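Local coordinates for protein 2-oxo-1,2-dihydroquinoline 8-monooxygenase, oxygenase component (PDB 1Z02) that hydroxylates 2-oxo-1,2-dihydroquinoline at carbon 8, probably passing electrons from a Rieske [2Fe-2S] cluster to a mononuclear iron where oxygen is activated, at residues Asp168-Phe173 / Val297-Met303; His202-Phe206 / Arg434-Lys438. All blocks are in the same frame, centred on the assembly; numbering follows the deposited sequence.

Contact 1. Residues Asp168-Phe173 / Val297-Met303; sequences DLPFRF and VLPGVLM
Val297, which packs against Pro170 and Phe171, has its carbonyl O gripped by two backbone N-H groups, a bond of 2.8 Å from Val301 N and a weak one from Gly300 N. With Gly300 and Val301 both facing Val297, this is a classic beta bulge, at the turn between the antiparallel strands 293-297 and 301-305 of the catalytic domain. Gly300 sits at phi/psi 130°/61°, where a side chain would jam against the preceding carbonyl, and the peptide before Pro299 is cis. The extended loop 168-173 is laid along this hairpin by apolar contacts. The two methyls of Val297 divide the work: CG1 lies over one face of the Phe171 ring, 4.0 Å from its centroid, a CH-pi contact, while CG2 faces the Pro170 N at 3.8 Å. Pro170 points toward the hairpin, its CG meeting Val301 CG1 at 3.8 Å, nearly at right angles, and its CB touching Met303 CB. At the turn end, Asp168 CB rests against Pro299 CD at 3.9 Å; its OD1 accepts from Trp44 N and forms a salt bridge with Arg406. Leu302 points away from the loop, its side chain about 8 Å from the bound iron, consistent with a sheet having the loop on one side and the metal on the other. Met303 CG stands anti to the backbone N and the chain then bends at chi3 (71°), which brings CE within 3.4 Å of Phe171 O and, at 3.6 Å from CE1, to the edge of the Phe173 ring, in its plane.

Contact 2. Residues His202-Phe206 / Arg434-Lys438; sequences HRTGF and RPGYK
The Phe206 ring presents its edge to Pro435: Pro435 CB lies in the ring plane and Pro435 O near it, 3.4 Å from Phe206 CE2, while Pro435 CD touches the same carbon at 3.7 Å from off the plane. Arg434 comes obliquely, its NH2 3.9 Å from Phe206 CE1 and its guanidinium plane 83° from that of the ring, a geometry unlike parallel stacking. With an alanine in place of Phe206, the edge contact to Pro435 would probably be lost and the Arg434 chain left without its ring. At the other end His202 and Tyr437 form an oblique aromatic pair, planes at 82°, with His202 CE1 4.0 Å from Tyr437 CE2; Tyr437 CG stands anti to the backbone N (chi1 173°), which accompanies the swing of its ring toward His202. Between the aromatics, Thr204 OG1 touches Tyr437 CB at 3.6 Å. Glu327 takes both His202 ND1 and Thr204 OG1, and with Glu52 on NE2 it fixes the imidazole's rotation and would probably favour its protonated form. At this subunit boundary Arg434 NH1 makes a salt bridge with Asp431 of the second subunit. The C-terminal segment bridges strand 196-206, an outermost strand of the catalytic sheet within this chain, and strand 58-63 of the Rieske domain, which Tyr437 touches.

Overall arrangement
Along the chain from the N terminus, after two short helices, strands 43-49 and 58-63 of the Rieske domain follow, then loop 168-173, strand segment 202-206, hairpin 297-303 and finally 434-438. Contact 1 closes a loop of 123 residues and contact 2 one of 227; because 202-206 falls inside the first loop and 434-438 beyond it, the two cross rather than nest. Both reach the same antiparallel sheet, contact 1 at its interior strands and contact 2 at strand 196-206, one of its two outermost strands within this chain. Their centres are 22 Å apart and their nearest atoms about 12 Å, so they do not touch. Both also reach strand 43-49, tying the Rieske domain to the catalytic domain's sheet. Contact 2 alone meets another subunit.

Contact 1. Residues Asp168-Phe173 / Val297-Met303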
loop_
_atom_site.group_PDB
_atom_site.type_symbol
_atom_site.label_atom_id
_atom_site.label_comp_id
_atom_site.label_asym_id
_atom_site.label_seq_id
_atom_site.Cartn_x
_atom_site.Cartn_y
_atom_site.Cartn_z
ATOM N N ASP A 168 23.281 21.355 18.827
ATOM C CA ASP A 168 22.790 20.121 18.213
ATOM C C ASP A 168 23.781 19.581 17.181
ATOM O O ASP A 168 23.398 18.883 16.234
ATOM C CB ASP A 168 21.427 20.355 17.549
ATOM C CG ASP A 168 20.292 20.444 18.554
ATOM O OD1 ASP A 168 19.137 20.685 18.138
ATOM O OD2 ASP A 168 20.550 20.270 19.766
ATOM N N LEU A 169 25.055 19.920 17.366
ATOM C CA LEU A 169 26.120 19.471 16.474
ATOM C C LEU A 169 27.153 18.753 17.336
ATOM O O LEU A 169 27.289 19.055 18.521
ATOM C CB LEU A 169 26.740 20.676 15.766
ATOM C CG LEU A 169 26.615 20.737 14.238
ATOM C CD1 LEU A 169 25.305 20.246 13.775
ATOM C CD2 LEU A 169 26.886 22.114 13.747
ATOM N N PRO A 170 27.891 17.789 16.761
ATOM C CA PRO A 170 28.902 17.054 17.538
ATOM C C PRO A 170 29.903 17.944 18.281
ATOM O O PRO A 170 30.040 19.131 17.967
ATOM C CB PRO A 170 29.583 16.185 16.483
ATOM C CG PRO A 170 28.460 15.911 15.514
ATOM C CD PRO A 170 27.798 17.270 15.385
ATOM N N PHE A 171 30.591 17.355 19.261
ATOM C CA PHE A 171 31.594 18.064 20.061
ATOM C C PHE A 171 32.688 18.588 19.140
ATOM O O PHE A 171 33.092 17.897 18.211
ATOM C CB PHE A 171 32.220 17.126 21.102
ATOM C CG PHE A 171 31.213 16.384 21.935
ATOM C CD1 PHE A 171 30.922 15.048 21.671
ATOM C CD2 PHE A 171 30.540 17.027 22.972
ATOM C CE1 PHE A 171 29.972 14.361 22.422
ATOM C CE2 PHE A 171 29.584 16.346 23.731
ATOM C CZ PHE A 171 29.302 15.011 23.453
ATOM N N ARG A 172 33.168 19.804 19.402
ATOM C CA ARG A 172 34.203 20.418 18.571
ATOM C C ARG A 172 35.603 20.281 19.149
ATOM O O ARG A 172 35.777 20.283 20.365
ATOM C CB ARG A 172 33.905 21.909 18.363
ATOM C CG ARG A 172 32.533 22.187 17.789
ATOM C CD ARG A 172 32.262 23.673 17.649
ATOM N NE ARG A 172 33.138 24.314 16.672
ATOM C CZ ARG A 172 32.991 25.566 16.246
ATOM N NH1 ARG A 172 33.836 26.070 15.354
ATOM N NH2 ARG A 172 31.993 26.315 16.707
ATOM N N PHE A 173 36.584 20.159 18.256
ATOM C CA PHE A 173 38.002 20.061 18.609
ATOM C C PHE A 173 38.714 21.145 17.800
ATOM O O PHE A 173 38.263 21.499 16.711
ATOM C CB PHE A 173 38.580 18.694 18.236
ATOM C CG PHE A 173 37.966 17.553 18.991
ATOM C CD1 PHE A 173 36.833 16.904 18.505
ATOM C CD2 PHE A 173 38.503 17.141 20.206
ATOM C CE1 PHE A 173 36.242 15.871 19.223
ATOM C CE2 PHE A 173 37.917 16.107 20.930
ATOM C CZ PHE A 173 36.787 15.472 20.437
ATOM N N VAL A 297 25.399 12.654 19.447
ATOM C CA VAL A 297 24.713 13.687 20.206
ATOM C C VAL A 297 23.294 13.890 19.677
ATOM O O VAL A 297 22.996 13.552 18.523
ATOM C CB VAL A 297 25.462 15.047 20.107
ATOM C CG1 VAL A 297 26.855 14.925 20.695
ATOM C CG2 VAL A 297 25.543 15.499 18.646
ATOM N N LEU A 298 22.417 14.440 20.518
ATOM C CA LEU A 298 21.047 14.711 20.094
ATOM C C LEU A 298 21.119 15.752 18.968
ATOM O O LEU A 298 21.995 16.604 18.966
ATOM C CB LEU A 298 20.221 15.278 21.264
ATOM C CG LEU A 298 19.635 14.264 22.257
ATOM C CD1 LEU A 298 19.147 14.964 23.525
ATOM C CD2 LEU A 298 18.498 13.527 21.590
ATOM N N PRO A 299 20.194 15.691 17.993
ATOM C CA PRO A 299 19.048 14.783 17.857
ATOM C C PRO A 299 19.377 13.395 17.309
ATOM O O PRO A 299 18.471 12.606 17.030
ATOM C CB PRO A 299 18.119 15.548 16.922
ATOM C CG PRO A 299 19.072 16.193 15.984
ATOM C CD PRO A 299 20.169 16.713 16.929
ATOM N N GLY A 300 20.666 13.107 17.174
ATOM C CA GLY A 300 21.106 11.825 16.650
ATOM C C GLY A 300 22.120 12.061 15.549
ATOM O O GLY A 300 21.905 11.684 14.390
ATOM N N VAL A 301 23.230 12.699 15.912
ATOM C CA VAL A 301 24.283 13.024 14.952
ATOM C C VAL A 301 25.585 12.292 15.260
ATOM O O VAL A 301 26.124 12.404 16.357
ATOM C CB VAL A 301 24.574 14.548 14.931
ATOM C CG1 VAL A 301 25.344 14.905 13.678
ATOM C CG2 VAL A 301 23.280 15.329 15.008
ATOM N N LEU A 302 26.072 11.542 14.276
ATOM C CA LEU A 302 27.300 10.772 14.419
ATOM C C LEU A 302 28.547 11.521 13.973
ATOM O O LEU A 302 28.507 12.307 13.033
ATOM C CB LEU A 302 27.191 9.477 13.615
ATOM C CG LEU A 302 28.453 8.602 13.584
ATOM C CD1 LEU A 302 28.569 7.853 14.903
ATOM C CD2 LEU A 302 28.373 7.616 12.423
ATOM N N MET A 303 29.647 11.294 14.689
ATOM C CA MET A 303 30.931 11.884 14.344
ATOM C C MET A 303 31.956 10.771 14.379
ATOM O O MET A 303 32.071 10.064 15.378
ATOM C CB MET A 303 31.358 12.975 15.328
ATOM C CG MET A 303 32.829 13.376 15.147
ATOM S SD MET A 303 33.336 14.941 15.913
ATOM C CE MET A 303 33.288 14.507 17.659
#

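Contact 2. Residues His202-Phe206 / Arg434-Lys438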
loop_
_atom_site.group_PDB
_atom_site.type_symbol
_atom_site.label_atom_id
_atom_site.label_comp_id
_atom_site.label_asym_id
_atom_site.label_seq_id
_atom_site.Cartn_x
_atom_site.Cartn_y
_atom_site.Cartn_z
ATOM N N HIS A 202 22.854 12.599 0.734
ATOM C CA HIS A 202 21.790 12.174 1.631
ATOM C C HIS A 202 20.804 11.349 0.805
ATOM O O HIS A 202 20.463 11.704 -0.326
ATOM C CB HIS A 202 21.136 13.365 2.352
ATOM C CG HIS A 202 20.451 14.345 1.459
ATOM N ND1 HIS A 202 19.200 14.121 0.923
ATOM C CD2 HIS A 202 20.803 15.592 1.070
ATOM C CE1 HIS A 202 18.812 15.186 0.251
ATOM N NE2 HIS A 202 19.769 16.097 0.326
ATOM N N ARG A 203 20.402 10.209 1.355
ATOM C CA ARG A 203 19.489 9.314 0.664
ATOM C C ARG A 203 18.363 8.867 1.574
ATOM O O ARG A 203 18.579 8.601 2.756
ATOM C CB ARG A 203 20.245 8.076 0.175
ATOM C CG ARG A 203 21.432 8.373 -0.721
ATOM C CD ARG A 203 22.221 7.108 -1.014
ATOM N NE ARG A 203 23.157 6.783 0.060
ATOM C CZ ARG A 203 23.877 5.663 0.107
ATOM N NH1 ARG A 203 23.776 4.749 -0.831
ATOM N NH2 ARG A 203 24.734 5.455 1.078
ATOM N N THR A 204 17.164 8.762 1.017
ATOM C CA THR A 204 16.016 8.333 1.796
ATOM C C THR A 204 16.205 6.881 2.209
ATOM O O THR A 204 16.503 6.015 1.375
ATOM C CB THR A 204 14.713 8.468 0.989
ATOM O OG1 THR A 204 14.583 9.815 0.523
ATOM C CG2 THR A 204 13.515 8.142 1.861
ATOM N N GLY A 205 16.062 6.633 3.511
ATOM C CA GLY A 205 16.190 5.292 4.054
ATOM C C GLY A 205 14.807 4.737 4.340
ATOM O O GLY A 205 13.917 5.468 4.771
ATOM N N PHE A 206 14.607 3.451 4.097
ATOM C CA PHE A 206 13.300 2.853 4.324
ATOM C C PHE A 206 13.266 2.110 5.639
ATOM O O PHE A 206 13.769 1.010 5.757
ATOM C CB PHE A 206 12.961 1.954 3.146
ATOM C CG PHE A 206 13.126 2.648 1.831
ATOM C CD1 PHE A 206 14.281 2.474 1.074
ATOM C CD2 PHE A 206 12.179 3.568 1.405
ATOM C CE1 PHE A 206 14.491 3.219 -0.087
ATOM C CE2 PHE A 206 12.381 4.314 0.252
ATOM C CZ PHE A 206 13.546 4.139 -0.496
ATOM N N ARG A 434 9.376 5.410 -5.403
ATOM C CA ARG A 434 9.577 4.957 -4.030
ATOM C C ARG A 434 9.274 6.073 -3.038
ATOM O O ARG A 434 9.179 7.245 -3.416
ATOM C CB ARG A 434 11.032 4.561 -3.806
ATOM C CG ARG A 434 11.520 3.315 -4.498
ATOM C CD ARG A 434 13.023 3.281 -4.338
ATOM N NE ARG A 434 13.600 1.972 -4.605
ATOM C CZ ARG A 434 14.850 1.636 -4.299
ATOM N NH1 ARG A 434 15.296 0.420 -4.575
ATOM N NH2 ARG A 434 15.652 2.515 -3.709
ATOM N N PRO A 435 9.108 5.722 -1.750
ATOM C CA PRO A 435 8.840 6.756 -0.750
ATOM C C PRO A 435 10.037 7.710 -0.824
ATOM O O PRO A 435 11.164 7.262 -1.037
ATOM C CB PRO A 435 8.801 5.964 0.549
ATOM C CG PRO A 435 8.187 4.677 0.128
ATOM C CD PRO A 435 8.914 4.378 -1.175
ATOM N N GLY A 436 9.805 9.009 -0.661
ATOM C CA GLY A 436 10.906 9.947 -0.775
ATOM C C GLY A 436 11.049 11.044 0.266
ATOM O O GLY A 436 10.535 10.944 1.379
ATOM N N TYR A 437 11.757 12.107 -0.115
ATOM C CA TYR A 437 12.025 13.225 0.783
ATOM C C TYR A 437 11.738 14.581 0.142
ATOM O O TYR A 437 10.961 15.377 0.676
ATOM C CB TYR A 437 13.489 13.136 1.223
ATOM C CG TYR A 437 13.994 14.304 2.036
ATOM C CD1 TYR A 437 13.447 14.605 3.283
ATOM C CD2 TYR A 437 15.036 15.101 1.562
ATOM C CE1 TYR A 437 13.933 15.677 4.036
ATOM C CE2 TYR A 437 15.521 16.158 2.300
ATOM C CZ TYR A 437 14.973 16.443 3.534
ATOM O OH TYR A 437 15.496 17.480 4.274
ATOM N N LYS A 438 12.366 14.843 -1.004
ATOM C CA LYS A 438 12.166 16.105 -1.712
ATOM C C LYS A 438 10.839 16.104 -2.467
ATOM O O LYS A 438 10.572 15.209 -3.274
ATOM C CB LYS A 438 13.336 16.346 -2.675
ATOM C CG LYS A 438 14.673 16.476 -1.950
ATOM C CD LYS A 438 15.872 16.490 -2.899
ATOM C CE LYS A 438 16.054 17.834 -3.574
ATOM N NZ LYS A 438 17.334 17.860 -4.351
#